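Prenyltransference for protein (Lavandula lanata, PDB 5HC8) catalyses the head-to-middle condensation of two dimethylallyl diphosphate molecules into lavandulyl diphosphate, a precursor of lavandulyl-type irregular monoterpenes. Local coordinates at the interface of chains A and B. Coordinates in Å, arbitrary orientation; residue numbers count along the deposited sequence, not the author numbering. Chains: chain A/B, prenyltransference for protein.

The interface of chains A and B. Residues chain A 242-244; chain B 68, 71.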
# COMPACT_ATOMS: atom_id res chain seq x y z
N PHE A 242 10.93 -10.45 3.27
CA PHE A 242 9.55 -11.00 3.08
C PHE A 242 8.85 -11.61 4.36
O PHE A 242 8.09 -12.60 4.20
CB PHE A 242 9.53 -12.08 1.94
CG PHE A 242 10.14 -11.63 0.61
CD1 PHE A 242 9.41 -10.87 -0.31
CD2 PHE A 242 11.46 -12.03 0.25
CE1 PHE A 242 9.99 -10.47 -1.53
CE2 PHE A 242 12.04 -11.65 -0.97
CZ PHE A 242 11.30 -10.87 -1.86
N GLY A 243 9.09 -11.06 5.58
CA GLY A 243 8.46 -11.51 6.91
C GLY A 243 9.17 -12.62 7.73
O GLY A 243 9.01 -12.83 8.99
N GLU A 244 10.05 -13.30 7.01
CA GLU A 244 10.66 -14.51 7.49
C GLU A 244 12.18 -14.37 7.29
O GLU A 244 12.90 -15.35 7.06
CB GLU A 244 10.05 -15.68 6.71
CG GLU A 244 10.53 -15.76 5.25
CD GLU A 244 9.96 -16.98 4.56
OE1 GLU A 244 8.80 -16.86 4.12
OE2 GLU A 244 10.65 -18.04 4.48
N GLN B 68 3.38 -14.22 7.48
CA GLN B 68 4.77 -14.52 7.14
C GLN B 68 5.68 -14.82 8.33
O GLN B 68 6.56 -15.70 8.26
CB GLN B 68 5.35 -13.36 6.31
CG GLN B 68 4.80 -13.23 4.87
CD GLN B 68 3.32 -12.78 4.76
OE1 GLN B 68 2.81 -12.02 5.61
NE2 GLN B 68 2.60 -13.33 3.75
N ASN B 71 6.78 -18.34 9.73
CA ASN B 71 7.89 -19.04 9.10
C ASN B 71 9.20 -18.80 9.78
O ASN B 71 10.26 -19.24 9.29
CB ASN B 71 8.00 -18.65 7.63
CG ASN B 71 6.95 -19.32 6.78
OD1 ASN B 71 6.36 -20.31 7.18
ND2 ASN B 71 6.70 -18.77 5.59
O HOH W 1 11.94 -18.16 7.00
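Water 1 sits in a corner formed by both chains, 2.8 Å from the carboxylate oxygen OE2 of A:Glu244, bridging to the backbone O of A:Glu244 and the backbone O of B:Asn71, each 3.0 Å from the water. Lavandulyl diphosphate synthase belongs to the cis-prenyltransferase (undecaprenyl diphosphate synthase) family, whose members commonly work as dimers. Here the last modelled residues of one subunit lie against the 3-10 helix 68-71 of the other, and the two-fold symmetry repeats the contact with the chains exchanged. The direct bond runs from the amide nitrogen ND2 of B:Asn71 to the other carboxylate oxygen, OE1 of A:Glu244, at 3.2 Å. It is moderately straight (154° at the hydrogen), but the donor stands well above the carboxylate plane and the two flat groups are turned 64° apart. In A:Glu244, CG lies between the backbone N and the carbonyl carbon (chi1 72°) and the chain then runs extended, which lets OE1 meet the amide, while OE2 and the residue's own backbone O both reach water 1. The two side chains cross at a slant, CB of A:Glu244 lying 3.7 Å from CB of B:Asn71. Replacing A:Glu244 by an alanine would probably leave ND2 of B:Asn71 without its carboxylate mate and the water more loosely held. Earlier in the chain A tail, the aliphatic stem of B:Gln68 makes the contact: its CB packs 3.7 Å from CA of A:Gly243, and its CG lies 3.4 Å from the carbonyl oxygen of A:Phe242. A bend beyond CG turns its amide away from the tail. B:Asn69 within the 3-10 helix and B:Arg72 just after it line the substrate pocket, so the neighbouring subunit's tail may help to steady that wall.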